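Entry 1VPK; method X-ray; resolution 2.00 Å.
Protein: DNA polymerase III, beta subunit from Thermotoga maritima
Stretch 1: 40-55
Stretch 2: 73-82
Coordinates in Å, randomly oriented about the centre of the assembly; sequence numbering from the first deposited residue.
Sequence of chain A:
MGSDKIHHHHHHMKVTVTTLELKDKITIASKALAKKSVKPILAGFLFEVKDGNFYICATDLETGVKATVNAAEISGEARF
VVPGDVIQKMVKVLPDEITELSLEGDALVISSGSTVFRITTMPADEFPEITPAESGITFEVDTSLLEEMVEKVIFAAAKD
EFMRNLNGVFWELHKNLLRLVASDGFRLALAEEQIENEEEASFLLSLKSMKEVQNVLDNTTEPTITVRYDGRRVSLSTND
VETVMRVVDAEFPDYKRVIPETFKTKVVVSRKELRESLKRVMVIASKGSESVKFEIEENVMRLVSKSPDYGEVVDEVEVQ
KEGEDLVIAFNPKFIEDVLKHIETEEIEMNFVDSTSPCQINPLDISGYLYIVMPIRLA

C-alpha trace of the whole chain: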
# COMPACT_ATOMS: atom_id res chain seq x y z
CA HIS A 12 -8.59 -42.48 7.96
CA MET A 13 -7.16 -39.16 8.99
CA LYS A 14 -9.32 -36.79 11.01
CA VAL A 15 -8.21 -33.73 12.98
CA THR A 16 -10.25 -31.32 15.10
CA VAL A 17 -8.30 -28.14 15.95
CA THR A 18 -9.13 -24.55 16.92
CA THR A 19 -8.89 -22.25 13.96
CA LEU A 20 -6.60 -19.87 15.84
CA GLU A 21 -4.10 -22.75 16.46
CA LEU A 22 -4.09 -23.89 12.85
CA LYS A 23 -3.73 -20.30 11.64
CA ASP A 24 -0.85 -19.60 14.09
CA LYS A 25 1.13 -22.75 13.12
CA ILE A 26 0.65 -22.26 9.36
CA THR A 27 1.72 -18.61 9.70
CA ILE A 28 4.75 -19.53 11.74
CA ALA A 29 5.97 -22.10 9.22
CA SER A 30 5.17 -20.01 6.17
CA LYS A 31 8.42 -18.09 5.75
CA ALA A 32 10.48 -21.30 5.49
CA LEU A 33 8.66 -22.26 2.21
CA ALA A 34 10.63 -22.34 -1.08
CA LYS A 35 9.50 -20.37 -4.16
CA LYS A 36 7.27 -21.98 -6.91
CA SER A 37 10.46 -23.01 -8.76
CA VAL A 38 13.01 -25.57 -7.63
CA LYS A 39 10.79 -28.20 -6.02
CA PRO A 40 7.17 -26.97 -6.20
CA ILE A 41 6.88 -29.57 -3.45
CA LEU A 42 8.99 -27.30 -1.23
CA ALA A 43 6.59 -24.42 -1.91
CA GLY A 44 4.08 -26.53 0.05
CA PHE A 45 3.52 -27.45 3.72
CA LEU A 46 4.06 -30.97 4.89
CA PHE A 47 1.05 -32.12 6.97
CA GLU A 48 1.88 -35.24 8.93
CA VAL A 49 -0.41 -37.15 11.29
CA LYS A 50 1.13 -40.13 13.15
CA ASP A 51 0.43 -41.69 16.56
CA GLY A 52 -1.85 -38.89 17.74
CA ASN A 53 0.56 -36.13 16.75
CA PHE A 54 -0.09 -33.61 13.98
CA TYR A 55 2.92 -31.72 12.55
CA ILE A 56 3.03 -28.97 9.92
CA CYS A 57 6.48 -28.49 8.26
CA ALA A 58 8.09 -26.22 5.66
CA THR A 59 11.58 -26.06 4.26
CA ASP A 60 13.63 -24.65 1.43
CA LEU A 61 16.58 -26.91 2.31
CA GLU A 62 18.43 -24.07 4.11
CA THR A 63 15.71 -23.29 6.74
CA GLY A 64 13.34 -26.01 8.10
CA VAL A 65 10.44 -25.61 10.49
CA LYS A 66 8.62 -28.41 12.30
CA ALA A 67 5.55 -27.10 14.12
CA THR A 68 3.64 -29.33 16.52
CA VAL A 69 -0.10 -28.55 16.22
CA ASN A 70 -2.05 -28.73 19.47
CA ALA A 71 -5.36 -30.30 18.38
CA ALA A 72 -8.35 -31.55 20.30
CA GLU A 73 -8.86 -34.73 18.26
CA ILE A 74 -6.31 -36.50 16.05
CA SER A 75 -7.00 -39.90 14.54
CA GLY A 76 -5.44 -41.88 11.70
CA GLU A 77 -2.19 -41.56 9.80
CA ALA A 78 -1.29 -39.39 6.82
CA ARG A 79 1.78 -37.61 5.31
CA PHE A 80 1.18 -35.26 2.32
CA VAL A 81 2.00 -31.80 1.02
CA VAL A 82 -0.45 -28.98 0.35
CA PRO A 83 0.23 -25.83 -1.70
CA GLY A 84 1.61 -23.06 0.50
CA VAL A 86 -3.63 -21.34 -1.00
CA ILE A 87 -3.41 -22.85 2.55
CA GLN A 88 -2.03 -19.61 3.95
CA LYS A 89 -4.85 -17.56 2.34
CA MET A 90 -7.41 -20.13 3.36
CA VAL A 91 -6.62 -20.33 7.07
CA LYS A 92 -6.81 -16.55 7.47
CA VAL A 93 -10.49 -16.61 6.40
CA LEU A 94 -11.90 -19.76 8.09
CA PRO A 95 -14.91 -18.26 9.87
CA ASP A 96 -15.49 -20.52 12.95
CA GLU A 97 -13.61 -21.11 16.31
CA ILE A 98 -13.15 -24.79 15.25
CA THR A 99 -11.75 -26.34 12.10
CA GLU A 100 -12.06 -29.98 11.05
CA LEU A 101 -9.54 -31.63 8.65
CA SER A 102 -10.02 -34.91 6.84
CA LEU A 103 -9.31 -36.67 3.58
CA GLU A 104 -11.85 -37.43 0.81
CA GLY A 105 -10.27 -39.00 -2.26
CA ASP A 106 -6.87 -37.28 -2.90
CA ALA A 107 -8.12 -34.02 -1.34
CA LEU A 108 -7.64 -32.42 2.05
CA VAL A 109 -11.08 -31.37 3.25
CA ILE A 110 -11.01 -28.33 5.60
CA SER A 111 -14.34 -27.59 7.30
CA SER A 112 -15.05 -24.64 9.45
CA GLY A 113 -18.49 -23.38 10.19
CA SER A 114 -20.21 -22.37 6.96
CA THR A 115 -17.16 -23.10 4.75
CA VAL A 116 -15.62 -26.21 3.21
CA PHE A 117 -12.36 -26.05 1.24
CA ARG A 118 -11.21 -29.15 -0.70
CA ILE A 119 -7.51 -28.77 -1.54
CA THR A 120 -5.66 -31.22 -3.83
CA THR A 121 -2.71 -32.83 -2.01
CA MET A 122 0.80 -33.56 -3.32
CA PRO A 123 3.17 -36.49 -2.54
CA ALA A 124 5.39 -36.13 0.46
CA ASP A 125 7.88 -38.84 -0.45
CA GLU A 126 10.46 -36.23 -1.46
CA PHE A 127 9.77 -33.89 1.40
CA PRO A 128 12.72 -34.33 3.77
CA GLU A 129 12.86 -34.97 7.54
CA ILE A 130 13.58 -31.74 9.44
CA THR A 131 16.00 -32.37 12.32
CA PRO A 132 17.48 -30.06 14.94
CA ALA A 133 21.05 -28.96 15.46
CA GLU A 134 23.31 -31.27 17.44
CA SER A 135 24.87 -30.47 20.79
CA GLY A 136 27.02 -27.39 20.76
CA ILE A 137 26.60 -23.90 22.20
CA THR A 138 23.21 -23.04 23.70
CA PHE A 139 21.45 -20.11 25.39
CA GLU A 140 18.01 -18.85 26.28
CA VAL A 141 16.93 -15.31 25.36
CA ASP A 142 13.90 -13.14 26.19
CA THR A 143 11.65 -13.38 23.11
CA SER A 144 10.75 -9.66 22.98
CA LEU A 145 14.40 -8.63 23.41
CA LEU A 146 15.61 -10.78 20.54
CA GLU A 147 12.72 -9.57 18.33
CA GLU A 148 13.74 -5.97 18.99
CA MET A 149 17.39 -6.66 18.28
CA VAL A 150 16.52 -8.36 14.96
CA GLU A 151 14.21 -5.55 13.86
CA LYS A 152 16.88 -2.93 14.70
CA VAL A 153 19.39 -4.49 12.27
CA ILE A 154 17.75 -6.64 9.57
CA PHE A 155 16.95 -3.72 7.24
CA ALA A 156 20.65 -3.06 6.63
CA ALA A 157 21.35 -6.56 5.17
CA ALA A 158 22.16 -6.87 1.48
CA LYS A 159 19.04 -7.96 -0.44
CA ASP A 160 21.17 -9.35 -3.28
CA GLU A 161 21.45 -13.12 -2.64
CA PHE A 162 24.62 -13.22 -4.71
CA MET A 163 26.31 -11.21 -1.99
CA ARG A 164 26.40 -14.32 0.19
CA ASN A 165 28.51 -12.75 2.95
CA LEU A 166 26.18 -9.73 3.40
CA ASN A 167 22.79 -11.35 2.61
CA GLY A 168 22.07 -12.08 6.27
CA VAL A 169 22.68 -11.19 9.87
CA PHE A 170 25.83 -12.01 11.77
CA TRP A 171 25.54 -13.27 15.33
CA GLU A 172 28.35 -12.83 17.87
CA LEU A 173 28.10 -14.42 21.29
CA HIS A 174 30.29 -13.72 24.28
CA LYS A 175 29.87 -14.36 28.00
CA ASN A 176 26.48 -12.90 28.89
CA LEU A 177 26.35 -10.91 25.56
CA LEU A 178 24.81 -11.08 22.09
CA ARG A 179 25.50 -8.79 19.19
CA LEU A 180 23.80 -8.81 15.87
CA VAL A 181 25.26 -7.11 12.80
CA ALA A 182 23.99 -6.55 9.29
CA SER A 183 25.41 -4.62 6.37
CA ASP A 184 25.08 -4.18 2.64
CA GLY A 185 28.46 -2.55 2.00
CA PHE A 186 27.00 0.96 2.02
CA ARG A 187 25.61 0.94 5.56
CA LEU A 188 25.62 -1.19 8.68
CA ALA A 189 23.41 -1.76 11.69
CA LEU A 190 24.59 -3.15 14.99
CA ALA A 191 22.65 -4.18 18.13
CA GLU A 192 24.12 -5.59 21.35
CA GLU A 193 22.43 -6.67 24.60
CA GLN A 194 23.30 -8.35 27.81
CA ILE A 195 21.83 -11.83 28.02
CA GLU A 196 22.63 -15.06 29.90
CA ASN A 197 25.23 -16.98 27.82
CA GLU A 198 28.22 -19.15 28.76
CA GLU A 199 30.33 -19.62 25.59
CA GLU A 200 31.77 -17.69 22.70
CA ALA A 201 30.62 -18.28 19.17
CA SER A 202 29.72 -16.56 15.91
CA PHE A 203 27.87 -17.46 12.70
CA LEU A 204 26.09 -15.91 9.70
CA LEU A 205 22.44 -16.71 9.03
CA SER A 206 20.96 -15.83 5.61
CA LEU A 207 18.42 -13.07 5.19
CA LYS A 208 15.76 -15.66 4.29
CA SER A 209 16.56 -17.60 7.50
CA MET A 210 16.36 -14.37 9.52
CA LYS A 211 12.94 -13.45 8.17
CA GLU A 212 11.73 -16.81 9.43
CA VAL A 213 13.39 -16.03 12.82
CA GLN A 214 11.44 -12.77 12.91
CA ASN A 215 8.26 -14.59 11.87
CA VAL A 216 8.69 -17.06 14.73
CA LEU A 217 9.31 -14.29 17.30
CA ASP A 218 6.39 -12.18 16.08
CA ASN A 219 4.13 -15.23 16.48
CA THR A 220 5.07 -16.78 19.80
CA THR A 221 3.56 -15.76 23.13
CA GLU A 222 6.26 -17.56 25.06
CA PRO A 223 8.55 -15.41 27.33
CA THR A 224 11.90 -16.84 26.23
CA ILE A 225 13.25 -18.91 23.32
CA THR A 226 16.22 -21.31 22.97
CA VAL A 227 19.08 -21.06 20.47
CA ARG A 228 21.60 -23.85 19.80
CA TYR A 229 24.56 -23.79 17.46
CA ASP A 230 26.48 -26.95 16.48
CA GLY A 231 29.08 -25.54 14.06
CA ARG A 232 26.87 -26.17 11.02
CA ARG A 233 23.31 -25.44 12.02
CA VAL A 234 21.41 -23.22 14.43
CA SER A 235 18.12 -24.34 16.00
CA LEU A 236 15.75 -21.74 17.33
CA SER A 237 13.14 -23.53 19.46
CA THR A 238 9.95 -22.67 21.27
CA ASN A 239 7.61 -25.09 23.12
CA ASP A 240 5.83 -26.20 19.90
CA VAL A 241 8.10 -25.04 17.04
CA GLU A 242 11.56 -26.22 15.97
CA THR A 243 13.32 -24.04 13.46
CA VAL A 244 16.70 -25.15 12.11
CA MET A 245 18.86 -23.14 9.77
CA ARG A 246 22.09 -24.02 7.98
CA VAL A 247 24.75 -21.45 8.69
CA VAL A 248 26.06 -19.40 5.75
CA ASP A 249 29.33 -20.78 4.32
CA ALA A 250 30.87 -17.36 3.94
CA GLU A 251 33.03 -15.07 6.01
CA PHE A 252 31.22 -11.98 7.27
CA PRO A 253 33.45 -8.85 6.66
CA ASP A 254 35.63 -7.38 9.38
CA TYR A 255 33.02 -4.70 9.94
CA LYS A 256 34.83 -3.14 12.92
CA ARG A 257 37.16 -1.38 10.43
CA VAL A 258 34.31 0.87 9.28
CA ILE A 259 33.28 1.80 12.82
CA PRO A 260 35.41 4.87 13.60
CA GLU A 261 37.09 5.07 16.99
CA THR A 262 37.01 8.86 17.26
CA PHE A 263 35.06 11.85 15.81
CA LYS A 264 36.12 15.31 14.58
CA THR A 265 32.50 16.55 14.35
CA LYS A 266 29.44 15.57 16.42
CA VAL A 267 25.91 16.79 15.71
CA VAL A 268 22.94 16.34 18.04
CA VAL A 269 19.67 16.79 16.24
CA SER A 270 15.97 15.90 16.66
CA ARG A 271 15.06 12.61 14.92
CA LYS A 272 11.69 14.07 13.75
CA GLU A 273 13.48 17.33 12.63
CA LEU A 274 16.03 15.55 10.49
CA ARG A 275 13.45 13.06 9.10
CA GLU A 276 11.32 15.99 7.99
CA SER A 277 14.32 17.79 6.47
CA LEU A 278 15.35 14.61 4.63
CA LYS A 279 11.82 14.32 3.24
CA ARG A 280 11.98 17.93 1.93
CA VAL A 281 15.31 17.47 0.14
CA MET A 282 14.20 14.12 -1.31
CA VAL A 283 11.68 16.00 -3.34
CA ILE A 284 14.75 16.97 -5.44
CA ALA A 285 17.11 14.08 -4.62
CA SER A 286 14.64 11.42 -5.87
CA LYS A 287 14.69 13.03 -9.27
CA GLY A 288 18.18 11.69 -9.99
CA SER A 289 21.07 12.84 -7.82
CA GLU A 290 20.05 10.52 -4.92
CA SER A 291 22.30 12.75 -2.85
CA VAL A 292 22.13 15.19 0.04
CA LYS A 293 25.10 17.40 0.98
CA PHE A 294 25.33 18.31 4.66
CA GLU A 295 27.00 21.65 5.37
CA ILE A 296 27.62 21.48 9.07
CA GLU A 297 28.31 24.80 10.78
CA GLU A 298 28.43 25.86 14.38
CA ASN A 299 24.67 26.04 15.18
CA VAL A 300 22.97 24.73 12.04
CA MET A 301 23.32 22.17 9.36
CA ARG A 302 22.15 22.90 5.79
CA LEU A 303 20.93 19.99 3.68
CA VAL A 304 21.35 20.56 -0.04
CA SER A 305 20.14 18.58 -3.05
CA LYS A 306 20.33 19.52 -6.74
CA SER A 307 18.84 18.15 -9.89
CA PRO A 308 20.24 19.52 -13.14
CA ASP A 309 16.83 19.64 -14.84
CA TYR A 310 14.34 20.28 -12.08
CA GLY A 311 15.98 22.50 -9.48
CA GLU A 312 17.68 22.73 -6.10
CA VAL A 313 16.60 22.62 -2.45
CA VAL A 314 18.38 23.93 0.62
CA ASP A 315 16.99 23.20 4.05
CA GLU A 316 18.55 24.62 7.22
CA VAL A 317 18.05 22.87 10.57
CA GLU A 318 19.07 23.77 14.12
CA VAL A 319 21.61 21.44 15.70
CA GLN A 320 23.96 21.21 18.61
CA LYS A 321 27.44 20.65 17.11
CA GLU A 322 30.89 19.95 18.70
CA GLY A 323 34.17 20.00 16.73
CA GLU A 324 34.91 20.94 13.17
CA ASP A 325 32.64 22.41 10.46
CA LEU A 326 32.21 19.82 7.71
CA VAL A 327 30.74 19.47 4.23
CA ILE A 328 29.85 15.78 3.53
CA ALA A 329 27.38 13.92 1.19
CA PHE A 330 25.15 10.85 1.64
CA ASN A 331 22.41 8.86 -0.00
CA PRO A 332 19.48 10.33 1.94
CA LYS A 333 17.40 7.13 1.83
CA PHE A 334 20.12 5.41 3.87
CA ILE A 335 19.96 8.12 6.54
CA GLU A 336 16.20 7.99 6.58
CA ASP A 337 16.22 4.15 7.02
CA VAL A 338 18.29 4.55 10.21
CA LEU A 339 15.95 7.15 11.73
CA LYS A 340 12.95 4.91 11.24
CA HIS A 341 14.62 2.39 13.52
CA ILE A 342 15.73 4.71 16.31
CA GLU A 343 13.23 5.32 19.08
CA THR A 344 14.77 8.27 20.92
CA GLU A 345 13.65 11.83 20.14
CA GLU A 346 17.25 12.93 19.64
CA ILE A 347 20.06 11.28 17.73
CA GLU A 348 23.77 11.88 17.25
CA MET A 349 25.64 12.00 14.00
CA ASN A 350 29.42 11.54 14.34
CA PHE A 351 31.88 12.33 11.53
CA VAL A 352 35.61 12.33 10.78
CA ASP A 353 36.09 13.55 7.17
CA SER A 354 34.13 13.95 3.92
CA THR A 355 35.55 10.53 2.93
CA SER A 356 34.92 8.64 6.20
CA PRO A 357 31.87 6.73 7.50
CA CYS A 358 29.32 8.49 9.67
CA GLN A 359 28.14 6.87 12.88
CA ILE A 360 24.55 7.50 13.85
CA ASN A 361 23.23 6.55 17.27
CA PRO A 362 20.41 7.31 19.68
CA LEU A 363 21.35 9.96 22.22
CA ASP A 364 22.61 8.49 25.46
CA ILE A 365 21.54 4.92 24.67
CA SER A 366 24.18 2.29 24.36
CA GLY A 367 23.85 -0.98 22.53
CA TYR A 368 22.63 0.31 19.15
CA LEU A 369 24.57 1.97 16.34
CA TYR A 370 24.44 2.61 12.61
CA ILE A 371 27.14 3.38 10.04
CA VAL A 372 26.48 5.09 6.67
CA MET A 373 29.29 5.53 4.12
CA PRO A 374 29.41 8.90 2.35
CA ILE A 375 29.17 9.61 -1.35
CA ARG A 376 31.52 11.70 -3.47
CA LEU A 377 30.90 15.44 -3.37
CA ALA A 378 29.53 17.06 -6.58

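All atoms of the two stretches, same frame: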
# COMPACT_ATOMS: atom_id res chain seq x y z
N PRO A 40 8.53 -27.38 -6.53
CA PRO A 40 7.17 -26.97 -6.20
C PRO A 40 6.66 -27.64 -4.91
O PRO A 40 5.90 -27.07 -4.17
CB PRO A 40 6.39 -27.46 -7.43
CG PRO A 40 7.31 -27.37 -8.50
CD PRO A 40 8.65 -27.76 -7.94
N ILE A 41 7.09 -28.86 -4.68
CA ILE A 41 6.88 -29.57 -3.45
C ILE A 41 7.33 -28.80 -2.20
O ILE A 41 6.63 -28.78 -1.18
CB ILE A 41 7.61 -30.94 -3.49
CG1 ILE A 41 7.45 -31.65 -2.15
CG2 ILE A 41 9.08 -30.79 -3.78
CD1 ILE A 41 7.33 -33.11 -2.32
N LEU A 42 8.49 -28.13 -2.31
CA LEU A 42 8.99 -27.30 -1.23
C LEU A 42 8.32 -25.93 -1.11
O LEU A 42 8.58 -25.21 -0.12
CB LEU A 42 10.49 -27.16 -1.31
CG LEU A 42 11.27 -28.49 -1.29
CD1 LEU A 42 12.76 -28.24 -1.08
CD2 LEU A 42 10.80 -29.39 -0.19
N ALA A 43 7.43 -25.61 -2.03
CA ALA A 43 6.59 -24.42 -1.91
C ALA A 43 5.29 -24.80 -1.21
O ALA A 43 4.37 -23.95 -1.06
CB ALA A 43 6.36 -23.80 -3.32
N GLY A 44 5.19 -26.07 -0.75
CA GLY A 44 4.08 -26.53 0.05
C GLY A 44 4.44 -26.89 1.49
O GLY A 44 5.64 -27.08 1.82
N PHE A 45 3.40 -26.96 2.35
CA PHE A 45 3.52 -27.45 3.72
C PHE A 45 3.40 -28.95 3.75
O PHE A 45 2.47 -29.53 3.15
CB PHE A 45 2.40 -26.90 4.63
CG PHE A 45 2.41 -25.44 4.77
CD1 PHE A 45 3.30 -24.83 5.64
CD2 PHE A 45 1.51 -24.66 4.08
CE1 PHE A 45 3.32 -23.45 5.80
CE2 PHE A 45 1.53 -23.26 4.21
CZ PHE A 45 2.46 -22.67 5.05
N LEU A 46 4.29 -29.58 4.49
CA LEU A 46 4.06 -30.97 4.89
C LEU A 46 3.05 -31.01 6.04
O LEU A 46 3.27 -30.39 7.06
CB LEU A 46 5.37 -31.63 5.35
CG LEU A 46 5.25 -33.09 5.80
CD1 LEU A 46 5.08 -34.00 4.66
CD2 LEU A 46 6.46 -33.50 6.57
N PHE A 47 1.96 -31.77 5.87
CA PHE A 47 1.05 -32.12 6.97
C PHE A 47 1.33 -33.58 7.26
O PHE A 47 1.26 -34.44 6.36
CB PHE A 47 -0.43 -31.97 6.58
CG PHE A 47 -0.97 -30.55 6.62
CD1 PHE A 47 -0.18 -29.46 6.34
CD2 PHE A 47 -2.29 -30.34 6.89
CE1 PHE A 47 -0.67 -28.19 6.36
CE2 PHE A 47 -2.83 -29.01 6.93
CZ PHE A 47 -2.04 -27.95 6.67
N GLU A 48 1.65 -33.88 8.51
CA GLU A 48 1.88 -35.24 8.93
C GLU A 48 1.11 -35.56 10.20
O GLU A 48 1.23 -34.86 11.20
CB GLU A 48 3.36 -35.45 9.18
CG GLU A 48 3.69 -36.88 9.39
CD GLU A 48 5.18 -37.18 9.39
OE1 GLU A 48 6.01 -36.23 9.41
OE2 GLU A 48 5.47 -38.40 9.37
N VAL A 49 0.32 -36.62 10.15
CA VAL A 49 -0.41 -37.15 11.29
C VAL A 49 0.08 -38.57 11.54
O VAL A 49 0.03 -39.41 10.63
CB VAL A 49 -1.94 -37.09 11.03
CG1 VAL A 49 -2.72 -37.80 12.13
CG2 VAL A 49 -2.37 -35.65 10.91
N LYS A 50 0.60 -38.81 12.75
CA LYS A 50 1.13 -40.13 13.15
C LYS A 50 1.00 -40.28 14.68
O LYS A 50 1.43 -39.41 15.42
CB LYS A 50 2.63 -40.23 12.77
CG LYS A 50 3.34 -41.53 13.18
CD LYS A 50 2.76 -42.76 12.44
N ASP A 51 0.40 -41.37 15.13
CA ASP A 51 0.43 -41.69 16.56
C ASP A 51 -0.07 -40.49 17.35
O ASP A 51 0.58 -40.05 18.27
CB ASP A 51 1.86 -42.03 17.02
CG ASP A 51 2.47 -43.25 16.30
OD1 ASP A 51 1.71 -44.19 15.94
OD2 ASP A 51 3.73 -43.25 16.14
N GLY A 52 -1.20 -39.91 16.94
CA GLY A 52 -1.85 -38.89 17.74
C GLY A 52 -1.10 -37.57 17.85
O GLY A 52 -1.37 -36.77 18.74
N ASN A 53 -0.18 -37.36 16.92
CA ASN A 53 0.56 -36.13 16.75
C ASN A 53 0.30 -35.61 15.33
O ASN A 53 0.10 -36.40 14.38
CB ASN A 53 2.04 -36.39 16.93
CG ASN A 53 2.37 -37.05 18.24
OD1 ASN A 53 2.43 -36.38 19.27
ND2 ASN A 53 2.58 -38.37 18.20
N PHE A 54 0.16 -34.30 15.22
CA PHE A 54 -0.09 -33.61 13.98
C PHE A 54 1.01 -32.56 13.88
O PHE A 54 1.15 -31.70 14.78
CB PHE A 54 -1.51 -33.00 13.97
CG PHE A 54 -1.83 -32.09 12.79
CD1 PHE A 54 -1.23 -32.26 11.51
CD2 PHE A 54 -2.76 -31.09 12.93
CE1 PHE A 54 -1.54 -31.38 10.45
CE2 PHE A 54 -3.07 -30.25 11.87
CZ PHE A 54 -2.43 -30.39 10.64
N TYR A 55 1.85 -32.69 12.86
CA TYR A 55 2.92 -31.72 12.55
C TYR A 55 2.66 -31.04 11.19
O TYR A 55 2.20 -31.68 10.20
CB TYR A 55 4.28 -32.41 12.43
CG TYR A 55 4.64 -33.25 13.59
CD1 TYR A 55 5.12 -32.69 14.74
CD2 TYR A 55 4.50 -34.63 13.54
CE1 TYR A 55 5.44 -33.46 15.83
CE2 TYR A 55 4.83 -35.41 14.63
CZ TYR A 55 5.29 -34.81 15.76
OH TYR A 55 5.63 -35.56 16.85
N GLU A 73 -8.66 -33.36 18.73
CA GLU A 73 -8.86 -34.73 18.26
C GLU A 73 -7.92 -34.98 17.07
O GLU A 73 -7.84 -34.17 16.15
CB GLU A 73 -10.33 -34.96 17.82
CG GLU A 73 -11.30 -34.88 19.00
CD GLU A 73 -12.76 -34.67 18.62
OE1 GLU A 73 -13.14 -34.82 17.44
OE2 GLU A 73 -13.55 -34.35 19.56
N ILE A 74 -7.19 -36.08 17.13
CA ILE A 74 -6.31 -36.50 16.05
C ILE A 74 -6.44 -38.01 15.92
O ILE A 74 -6.11 -38.73 16.86
CB ILE A 74 -4.85 -36.15 16.31
CG1 ILE A 74 -4.65 -34.64 16.43
CG2 ILE A 74 -3.99 -36.66 15.18
CD1 ILE A 74 -3.32 -34.23 17.10
N SER A 75 -6.98 -38.47 14.81
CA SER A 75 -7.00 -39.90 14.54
C SER A 75 -6.45 -40.19 13.14
O SER A 75 -6.40 -39.30 12.27
CB SER A 75 -8.41 -40.50 14.73
OG SER A 75 -9.41 -39.72 14.13
N GLY A 76 -6.01 -41.42 12.95
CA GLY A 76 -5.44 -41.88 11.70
C GLY A 76 -3.98 -41.53 11.47
O GLY A 76 -3.25 -41.10 12.38
N GLU A 77 -3.55 -41.74 10.23
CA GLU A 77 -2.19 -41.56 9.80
C GLU A 77 -2.20 -41.00 8.39
O GLU A 77 -2.88 -41.53 7.52
CB GLU A 77 -1.47 -42.89 9.79
CG GLU A 77 0.05 -42.82 9.54
CD GLU A 77 0.76 -44.16 9.82
OE1 GLU A 77 0.07 -45.14 10.16
OE2 GLU A 77 2.01 -44.24 9.70
N ALA A 78 -1.45 -39.94 8.17
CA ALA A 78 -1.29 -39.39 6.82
C ALA A 78 0.03 -38.60 6.75
O ALA A 78 0.57 -38.18 7.78
CB ALA A 78 -2.50 -38.50 6.47
N ARG A 79 0.58 -38.46 5.54
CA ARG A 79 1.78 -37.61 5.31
C ARG A 79 1.60 -37.12 3.86
O ARG A 79 1.56 -37.93 2.95
CB ARG A 79 3.09 -38.41 5.47
CG ARG A 79 4.35 -37.56 5.54
CD ARG A 79 5.68 -38.41 5.82
NE ARG A 79 6.83 -37.51 6.14
CZ ARG A 79 7.70 -37.01 5.25
NH1 ARG A 79 7.59 -37.30 3.97
NH2 ARG A 79 8.65 -36.18 5.62
N PHE A 80 1.43 -35.81 3.67
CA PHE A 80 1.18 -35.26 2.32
C PHE A 80 1.58 -33.80 2.34
O PHE A 80 1.84 -33.21 3.40
CB PHE A 80 -0.30 -35.43 1.92
CG PHE A 80 -1.26 -34.79 2.90
CD1 PHE A 80 -1.65 -33.46 2.78
CD2 PHE A 80 -1.74 -35.52 3.97
CE1 PHE A 80 -2.47 -32.88 3.73
CE2 PHE A 80 -2.60 -34.95 4.88
CZ PHE A 80 -2.97 -33.65 4.77
N VAL A 81 1.63 -33.20 1.15
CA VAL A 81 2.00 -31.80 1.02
C VAL A 81 0.79 -31.07 0.42
O VAL A 81 0.07 -31.63 -0.43
CB VAL A 81 3.29 -31.67 0.18
CG1 VAL A 81 3.73 -30.23 -0.02
CG2 VAL A 81 4.42 -32.47 0.86
N VAL A 82 0.56 -29.86 0.91
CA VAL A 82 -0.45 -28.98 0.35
C VAL A 82 0.16 -27.63 -0.09
O VAL A 82 1.07 -27.11 0.56
CB VAL A 82 -1.64 -28.79 1.34
CG1 VAL A 82 -2.65 -29.93 1.15
CG2 VAL A 82 -1.18 -28.68 2.75
O HOH W 1 8.80 -35.53 8.64
O HOH W 2 -0.91 -43.03 13.41
O HOH W 3 -3.04 -40.85 14.93

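Strand 44–50 lies antiparallel to strand 78–82, and their contact, with its flanking segments, buries 938 Å². Three pairs of backbone hydrogen bonds fix the register: Phe 45 N to Val 82 O (2.9 Å) and Val 82 N to Phe 45 O (3.0 Å), then equivalent pairs joining Phe 47 with Phe 80 and Val 49 with Ala 78.

This register sends Phe 45, Phe 47, Val 49, Ala 78, Phe 80 and Val 82 to one face of the sheet. The closest fit there is around Phe 47: its ring receives Val 82 CG2 over one face, 3.9 Å from its centroid, while Phe 47 CB sits over the face of the Phe 80 ring, 3.9 Å from that centroid. Phe 47 is thus both platform and bump, and the two rings meet obliquely, their planes at 43°. Farther along, small Ala 78 adds little bulk beside Val 49, whose CG1 packs against Ile 74 CG2 at 3.5 Å. Ile 74 reaches across from strand 73–76, which runs at 81° to strand 44–50; its CD1 lies 3.8 Å from Phe 54 CB and 3.6 Å from Gly 52 O.

On the other face, Val 81 CG1 fills the hollow at Gly 44, 3.7 Å from its CA. A CB there would come within 2.6 Å of Val 81 CG1, so the absence of a side chain makes the fit possible. Leu 46 CD1 adds to this apolar patch, 4.1 Å from Val 81 CG2.

On the same face, the partly exposed, extended Arg 79 lays its guanidinium face against Leu 46 CD2, which is 3.6 Å from NH2. Its edge meets Glu 48 in a long salt bridge (OE1 to NE, 3.6 Å), and a water links Glu 48 OE1 to Arg 79 NH2. At the type I' turn, two further waters bridge Gly 76 O to the backbone nitrogens of Asp 51 and Gly 52.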